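Local coordinates for 4-hydroxybutyrate coenzyme A transferase (Shewanella oneidensis, PDB 2OAS), which probably transfers coenzyme A between acyl-CoA thioesters and free carboxylates such as 4-hydroxybutyrate or acetate, at residues N298-A303 against G344-I349; H381-E386 against Q402-I407. All coordinates share one frame; numbering follows the deposited sequence.

Contact 1: residues N298-A303 against G344-I349; sequences NPNVMA and GGRSVI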
ATOM      1  N   ASN A 298       1.687  15.826   9.401  1.00 37.58           N
ATOM      2  CA  ASN A 298       2.064  17.127   8.866  1.00 37.94           C
ATOM      3  C   ASN A 298       1.174  17.509   7.701  1.00 38.69           C
ATOM      4  O   ASN A 298       1.019  16.741   6.744  1.00 38.71           O
ATOM      5  CB  ASN A 298       3.506  17.130   8.372  1.00 38.52           C
ATOM      6  CG  ASN A 298       4.495  17.145   9.492  1.00 39.40           C
ATOM      7  OD1 ASN A 298       4.321  17.872  10.470  1.00 42.42           O
ATOM      8  ND2 ASN A 298       5.550  16.360   9.362  1.00 39.77           N
ATOM      9  N   PRO A 299       0.584  18.713   7.759  1.00 39.04           N
ATOM     10  CA  PRO A 299      -0.303  19.208   6.695  1.00 38.63           C
ATOM     11  C   PRO A 299       0.447  19.588   5.430  1.00 37.93           C
ATOM     12  O   PRO A 299       1.617  19.962   5.472  1.00 37.02           O
ATOM     13  CB  PRO A 299      -0.981  20.411   7.350  1.00 38.13           C
ATOM     14  CG  PRO A 299       0.068  20.903   8.310  1.00 36.70           C
ATOM     15  CD  PRO A 299       0.592  19.634   8.910  1.00 37.85           C
ATOM     16  N   ASN A 300      -0.235  19.471   4.299  1.00 38.60           N
ATOM     17  CA  ASN A 300       0.353  19.828   3.015  1.00 38.22           C
ATOM     18  C   ASN A 300       1.633  19.071   2.658  1.00 37.80           C
ATOM     19  O   ASN A 300       2.573  19.648   2.113  1.00 38.43           O
ATOM     20  CB  ASN A 300       0.618  21.332   2.984  1.00 38.02           C
ATOM     21  CG  ASN A 300      -0.630  22.138   3.254  1.00 38.11           C
ATOM     22  OD1 ASN A 300      -1.628  22.001   2.553  1.00 36.38           O
ATOM     23  ND2 ASN A 300      -0.582  22.982   4.277  1.00 39.72           N
ATOM     24  N   VAL A 301       1.676  17.787   2.971  1.00 36.23           N
ATOM     25  CA  VAL A 301       2.834  16.980   2.634  1.00 36.63           C
ATOM     26  C   VAL A 301       2.981  16.945   1.106  1.00 37.08           C
ATOM     27  O   VAL A 301       1.988  16.862   0.387  1.00 36.72           O
ATOM     28  CB  VAL A 301       2.673  15.527   3.164  1.00 35.66           C
ATOM     29  CG1 VAL A 301       3.626  14.585   2.444  1.00 36.76           C
ATOM     30  CG2 VAL A 301       2.938  15.500   4.664  1.00 35.84           C
HETATM   31  N   MSE A 302       4.220  17.020   0.626  1.00 36.92           N
HETATM   32  CA  MSE A 302       4.525  17.005  -0.803  1.00 38.69           C
HETATM   33  C   MSE A 302       5.523  15.885  -1.028  1.00 36.39           C
HETATM   34  O   MSE A 302       6.713  16.030  -0.760  1.00 35.12           O
HETATM   35  CB  MSE A 302       5.139  18.352  -1.227  1.00 44.58           C
HETATM   36  CG  MSE A 302       5.540  18.460  -2.696  1.00 51.17           C
HETATM   37 SE   MSE A 302       4.053  18.548  -3.949  1.00 62.14          SE
HETATM   38  CE  MSE A 302       4.160  16.759  -4.643  1.00 57.70           C
ATOM     39  N   ALA A 303       5.030  14.755  -1.497  1.00 34.42           N
ATOM     40  CA  ALA A 303       5.879  13.608  -1.719  1.00 33.24           C
ATOM     41  C   ALA A 303       6.258  13.468  -3.185  1.00 32.39           C
ATOM     42  O   ALA A 303       5.412  13.242  -4.040  1.00 32.27           O
ATOM     43  CB  ALA A 303       5.180  12.364  -1.234  1.00 33.44           C
ATOM     44  N   GLY A 344      -4.445  18.388   2.579  1.00 42.09           N
ATOM     45  CA  GLY A 344      -3.990  19.133   1.425  1.00 41.71           C
ATOM     46  C   GLY A 344      -2.693  18.570   0.877  1.00 42.34           C
ATOM     47  O   GLY A 344      -1.971  19.244   0.147  1.00 42.73           O
ATOM     48  N   GLY A 345      -2.395  17.326   1.231  1.00 42.41           N
ATOM     49  CA  GLY A 345      -1.177  16.714   0.752  1.00 43.16           C
ATOM     50  C   GLY A 345      -1.270  16.268  -0.698  1.00 43.45           C
ATOM     51  O   GLY A 345      -2.353  15.978  -1.214  1.00 43.05           O
ATOM     52  N   ARG A 346      -0.123  16.216  -1.359  1.00 42.85           N
ATOM     53  CA  ARG A 346      -0.064  15.795  -2.751  1.00 42.15           C
ATOM     54  C   ARG A 346       1.179  14.956  -2.952  1.00 40.89           C
ATOM     55  O   ARG A 346       2.187  15.154  -2.270  1.00 41.76           O
ATOM     56  CB  ARG A 346      -0.011  17.019  -3.662  1.00 43.40           C
ATOM     57  CG  ARG A 346      -1.268  17.852  -3.632  1.00 44.16           C
ATOM     58  CD  ARG A 346      -0.926  19.309  -3.549  1.00 44.81           C
ATOM     59  NE  ARG A 346      -0.433  19.634  -2.219  1.00 46.59           N
ATOM     60  CZ  ARG A 346       0.547  20.497  -1.977  1.00 46.91           C
ATOM     61  NH1 ARG A 346       1.140  21.123  -2.981  1.00 46.79           N
ATOM     62  NH2 ARG A 346       0.935  20.729  -0.727  1.00 47.36           N
ATOM     63  N   SER A 347       1.107  14.005  -3.872  1.00 38.80           N
ATOM     64  CA  SER A 347       2.259  13.164  -4.167  1.00 37.37           C
ATOM     65  C   SER A 347       2.490  13.284  -5.663  1.00 36.79           C
ATOM     66  O   SER A 347       1.592  13.675  -6.412  1.00 36.04           O
ATOM     67  CB  SER A 347       1.999  11.693  -3.803  1.00 36.74           C
ATOM     68  OG  SER A 347       1.132  11.068  -4.736  1.00 37.81           O
ATOM     69  N   VAL A 348       3.696  12.940  -6.097  1.00 34.91           N
ATOM     70  CA  VAL A 348       4.025  13.018  -7.493  1.00 34.33           C
ATOM     71  C   VAL A 348       5.106  12.013  -7.843  1.00 34.76           C
ATOM     72  O   VAL A 348       6.118  11.888  -7.140  1.00 34.45           O
ATOM     73  CB  VAL A 348       4.522  14.441  -7.879  1.00 35.21           C
ATOM     74  CG1 VAL A 348       5.032  14.460  -9.295  1.00 34.49           C
ATOM     75  CG2 VAL A 348       3.385  15.446  -7.748  1.00 35.83           C
ATOM     76  N   ILE A 349       4.869  11.288  -8.931  1.00 34.15           N
ATOM     77  CA  ILE A 349       5.817  10.317  -9.439  1.00 33.80           C
ATOM     78  C   ILE A 349       6.419  10.994 -10.658  1.00 33.57           C
ATOM     79  O   ILE A 349       5.735  11.161 -11.665  1.00 32.32           O
ATOM     80  CB  ILE A 349       5.132   9.024  -9.896  1.00 33.93           C
ATOM     81  CG1 ILE A 349       4.555   8.287  -8.697  1.00 33.65           C
ATOM     82  CG2 ILE A 349       6.141   8.115 -10.561  1.00 33.20           C
ATOM     83  CD1 ILE A 349       5.615   7.630  -7.861  1.00 33.08           C
TER
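Met-302, a selenomethionine, and Arg-346 lie side by side on one face of two neighbouring strands, and their side chains cross at about a right angle: SE lies over one face of the guanidinium, 4.0 Å from NH1 of Arg-346. With CG anti to the backbone N (chi1 179°) and two further bends, the Met-302 chain leans across to the other strand, where CE rests 3.5 Å from CG2 of Val-348. On the reverse face Ala-303 and Ser-347 meet CB to CB at 4.1 Å. Three backbone hydrogen bonds join the strands: Arg-346 N to Val-301 O, Ala-303 N to Arg-346 O, and the more bent Val-348 N to Ala-303 O (2.7 Å, 140° at the hydrogen). These parallel strands, 301-305 and 346-350, are inner neighbours in a mixed sheet that also takes in strand 206-208; helix 332-341 lies in the long beta-alpha-beta connection between them and packs on the Ala-303 and Ser-347 face. Arg-346 bends back toward its own turn, where NE donates to Gly-344 O at 2.8 Å, while NH2, less surely placed, forms a salt bridge with Asp-205. An alanine in place of Arg-346 would probably cost Asp-205 this salt bridge and open a gap beside the Met-302 selenium. Farther back, Ser-342 OG hydrogen-bonds Asn-298 O, tying together the loops that lead into the two strands.

Contact 2: residues H381-E386 against Q402-I407; sequences HYIVTE and QALINI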
ATOM      1  N   HIS A 381      -1.335   9.684  -7.460  1.00 29.80           N
ATOM      2  CA  HIS A 381      -2.010  10.960  -7.455  1.00 31.09           C
ATOM      3  C   HIS A 381      -1.538  11.676  -8.711  1.00 29.24           C
ATOM      4  O   HIS A 381      -2.282  11.792  -9.670  1.00 30.06           O
ATOM      5  CB  HIS A 381      -1.645  11.766  -6.194  1.00 31.79           C
ATOM      6  CG  HIS A 381      -2.324  13.099  -6.103  1.00 33.21           C
ATOM      7  ND1 HIS A 381      -2.154  13.951  -5.033  1.00 35.87           N
ATOM      8  CD2 HIS A 381      -3.171  13.732  -6.957  1.00 33.75           C
ATOM      9  CE1 HIS A 381      -2.868  15.047  -5.229  1.00 34.69           C
ATOM     10  NE2 HIS A 381      -3.492  14.938  -6.390  1.00 33.94           N
ATOM     11  N   TYR A 382      -0.295  12.149  -8.706  1.00 29.06           N
ATOM     12  CA  TYR A 382       0.261  12.833  -9.871  1.00 28.87           C
ATOM     13  C   TYR A 382       1.407  12.060 -10.490  1.00 28.96           C
ATOM     14  O   TYR A 382       2.136  11.348  -9.806  1.00 28.97           O
ATOM     15  CB  TYR A 382       0.811  14.203  -9.521  1.00 28.88           C
ATOM     16  CG  TYR A 382      -0.181  15.324  -9.456  1.00 29.21           C
ATOM     17  CD1 TYR A 382      -0.618  15.815  -8.219  1.00 29.89           C
ATOM     18  CD2 TYR A 382      -0.643  15.939 -10.620  1.00 28.70           C
ATOM     19  CE1 TYR A 382      -1.477  16.888  -8.138  1.00 32.01           C
ATOM     20  CE2 TYR A 382      -1.513  17.025 -10.556  1.00 31.71           C
ATOM     21  CZ  TYR A 382      -1.926  17.495  -9.306  1.00 34.30           C
ATOM     22  OH  TYR A 382      -2.786  18.564  -9.205  1.00 37.39           O
ATOM     23  N   ILE A 383       1.575  12.237 -11.788  1.00 29.54           N
ATOM     24  CA  ILE A 383       2.656  11.620 -12.531  1.00 29.36           C
ATOM     25  C   ILE A 383       3.137  12.723 -13.463  1.00 29.10           C
ATOM     26  O   ILE A 383       2.351  13.263 -14.227  1.00 29.44           O
ATOM     27  CB  ILE A 383       2.171  10.408 -13.327  1.00 29.94           C
ATOM     28  CG1 ILE A 383       1.940   9.244 -12.366  1.00 30.82           C
ATOM     29  CG2 ILE A 383       3.194  10.017 -14.387  1.00 31.92           C
ATOM     30  CD1 ILE A 383       1.511   7.986 -13.035  1.00 33.04           C
ATOM     31  N   VAL A 384       4.413  13.084 -13.369  1.00 30.08           N
ATOM     32  CA  VAL A 384       4.964  14.150 -14.205  1.00 30.75           C
ATOM     33  C   VAL A 384       6.106  13.677 -15.088  1.00 30.77           C
ATOM     34  O   VAL A 384       6.888  12.800 -14.727  1.00 29.38           O
ATOM     35  CB  VAL A 384       5.503  15.324 -13.376  1.00 29.52           C
ATOM     36  CG1 VAL A 384       4.421  15.916 -12.514  1.00 30.47           C
ATOM     37  CG2 VAL A 384       6.643  14.844 -12.515  1.00 32.49           C
ATOM     38  N   THR A 385       6.207  14.313 -16.240  1.00 32.13           N
ATOM     39  CA  THR A 385       7.224  14.006 -17.222  1.00 33.91           C
ATOM     40  C   THR A 385       7.643  15.339 -17.817  1.00 34.65           C
ATOM     41  O   THR A 385       7.032  16.376 -17.529  1.00 34.44           O
ATOM     42  CB  THR A 385       6.624  13.101 -18.319  1.00 34.20           C
ATOM     43  OG1 THR A 385       6.521  11.758 -17.821  1.00 35.98           O
ATOM     44  CG2 THR A 385       7.461  13.108 -19.563  1.00 36.28           C
ATOM     45  N   GLU A 386       8.685  15.322 -18.642  1.00 35.65           N
ATOM     46  CA  GLU A 386       9.155  16.544 -19.275  1.00 35.32           C
ATOM     47  C   GLU A 386       8.041  17.153 -20.140  1.00 34.04           C
ATOM     48  O   GLU A 386       8.152  18.288 -20.595  1.00 32.98           O
ATOM     49  CB  GLU A 386      10.398  16.254 -20.130  1.00 35.32           C
ATOM     50  CG  GLU A 386      10.154  15.363 -21.355  1.00 36.32           C
ATOM     51  CD  GLU A 386      10.681  13.938 -21.190  1.00 38.70           C
ATOM     52  OE1 GLU A 386      10.294  13.264 -20.214  1.00 36.75           O
ATOM     53  OE2 GLU A 386      11.485  13.489 -22.053  1.00 39.42           O
ATOM     54  N   GLN A 402      -5.732   8.313 -21.018  1.00 31.39           N
ATOM     55  CA  GLN A 402      -5.695   9.508 -21.844  1.00 32.13           C
ATOM     56  C   GLN A 402      -4.652  10.493 -21.314  1.00 32.25           C
ATOM     57  O   GLN A 402      -3.779  10.937 -22.061  1.00 29.99           O
ATOM     58  CB  GLN A 402      -7.077  10.163 -21.891  1.00 32.45           C
ATOM     59  CG  GLN A 402      -7.127  11.424 -22.718  1.00 36.05           C
ATOM     60  CD  GLN A 402      -6.718  11.188 -24.168  1.00 40.56           C
ATOM     61  OE1 GLN A 402      -7.458  10.590 -24.957  1.00 42.67           O
ATOM     62  NE2 GLN A 402      -5.524  11.655 -24.524  1.00 42.87           N
ATOM     63  N   ALA A 403      -4.730  10.820 -20.019  1.00 32.81           N
ATOM     64  CA  ALA A 403      -3.792  11.769 -19.414  1.00 33.20           C
ATOM     65  C   ALA A 403      -2.342  11.309 -19.492  1.00 33.21           C
ATOM     66  O   ALA A 403      -1.435  12.112 -19.711  1.00 33.76           O
ATOM     67  CB  ALA A 403      -4.166  12.032 -17.957  1.00 33.72           C
ATOM     68  N   LEU A 404      -2.123  10.013 -19.304  1.00 33.83           N
ATOM     69  CA  LEU A 404      -0.785   9.479 -19.364  1.00 35.66           C
ATOM     70  C   LEU A 404      -0.167   9.590 -20.754  1.00 37.91           C
ATOM     71  O   LEU A 404       0.983  10.010 -20.889  1.00 38.59           O
ATOM     72  CB  LEU A 404      -0.772   8.028 -18.902  1.00 34.71           C
ATOM     73  CG  LEU A 404      -0.828   7.838 -17.392  1.00 35.90           C
ATOM     74  CD1 LEU A 404      -0.788   6.367 -17.050  1.00 35.07           C
ATOM     75  CD2 LEU A 404       0.346   8.564 -16.758  1.00 36.23           C
ATOM     76  N   ILE A 405      -0.913   9.226 -21.791  1.00 38.97           N
ATOM     77  CA  ILE A 405      -0.357   9.318 -23.127  1.00 39.52           C
ATOM     78  C   ILE A 405      -0.073  10.778 -23.504  1.00 39.85           C
ATOM     79  O   ILE A 405       0.690  11.039 -24.432  1.00 40.65           O
ATOM     80  CB  ILE A 405      -1.282   8.696 -24.193  1.00 40.16           C
ATOM     81  CG1 ILE A 405      -2.540   9.519 -24.337  1.00 42.29           C
ATOM     82  CG2 ILE A 405      -1.682   7.290 -23.789  1.00 39.62           C
ATOM     83  CD1 ILE A 405      -3.451   8.972 -25.391  1.00 46.56           C
ATOM     84  N   ASN A 406      -0.661  11.730 -22.785  1.00 38.61           N
ATOM     85  CA  ASN A 406      -0.415  13.135 -23.086  1.00 37.55           C
ATOM     86  C   ASN A 406       0.922  13.636 -22.550  1.00 36.16           C
ATOM     87  O   ASN A 406       1.391  14.693 -22.970  1.00 36.55           O
ATOM     88  CB  ASN A 406      -1.531  14.030 -22.550  1.00 39.65           C
ATOM     89  CG  ASN A 406      -2.810  13.914 -23.361  1.00 43.07           C
ATOM     90  OD1 ASN A 406      -2.775  13.825 -24.596  1.00 43.99           O
ATOM     91  ND2 ASN A 406      -3.954  13.927 -22.673  1.00 43.04           N
ATOM     92  N   ILE A 407       1.527  12.898 -21.623  1.00 33.81           N
ATOM     93  CA  ILE A 407       2.827  13.301 -21.088  1.00 32.31           C
ATOM     94  C   ILE A 407       3.896  12.303 -21.534  1.00 30.99           C
ATOM     95  O   ILE A 407       5.067  12.409 -21.174  1.00 29.79           O
ATOM     96  CB  ILE A 407       2.828  13.411 -19.528  1.00 30.61           C
ATOM     97  CG1 ILE A 407       2.563  12.042 -18.897  1.00 30.47           C
ATOM     98  CG2 ILE A 407       1.799  14.448 -19.072  1.00 29.08           C
ATOM     99  CD1 ILE A 407       2.561  12.063 -17.380  1.00 29.48           C
TER
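Ile-407 carries CG1 between the backbone N and the carbonyl carbon (chi1 64°), and its extended second torsion (179°) drives CD1 straight at strand 382-385; there Ile-383, with CG2 anti to its own backbone N, presents that methyl to receive it. The two methyls, CD1 of Ile-407 and CG2 of Ile-383, lie 3.7 Å apart, and the side chains cross at about a right angle. This is helix-on-sheet packing in the alpha/beta part of the chain that holds the C-terminal family region: strand 382-385 runs into an antiparallel hairpin with 388-391, the chain then enters helix 397-405, and the end of that helix, with the turn beyond it, folds back over the strand. Ile-383 and Thr-385 point toward 402-407, whereas Val-384 between them points away and packs on Val-197 of helix 188-200, so the strand is sandwiched between helical elements.

Leu-404 adds a second apolar touch. Its CB leaves the backbone alongside the strand, but the tip turns in, and CD2 of Leu-404 lies 3.9 Å from CD1 of Ile-383 and 4.0 Å from CG2 of the same residue. The two branches of Ile-383 thus share one leucine methyl. A backbone bond from Ile-407 N to Leu-404 O, 3.0 Å long, closes the turn between the two residues. CD1 of Ile-407 also reaches the strand backbone, 3.4 Å from Ile-383 O. Farther along, Thr-385 lies obliquely across Ile-407. Its OG1 makes a weak hydrogen bond with Leu-351 O and also lies near Ile-407 CD1; the methyl CG2 of Thr-385 is modelled only 3.0 Å from Ile-407 O, a distance short enough to be doubtful.

Overall arrangement
Both contacts are buried and belong to one mixed sheet, where strands 346-350 and 382-385 are neighbours; probable hydrogen bonds link them, Ile-349 N to Tyr-382 O and Val-384 N to Ile-349 O, each 2.9 Å. Contact 1 works within the sheet, by parallel backbone pairing and a charged side chain, whereas contact 2 works across its face, mainly by apolar side-chain packing between strand and helix end, with a few methyl-to-carbonyl contacts. Contact 1 lies nearer the centre of the chain, its own centre about 18 Å away against 24 Å. Coenzyme A lies about 10 Å from the side chain of Ala-303 and about 11 Å from that of Thr-385.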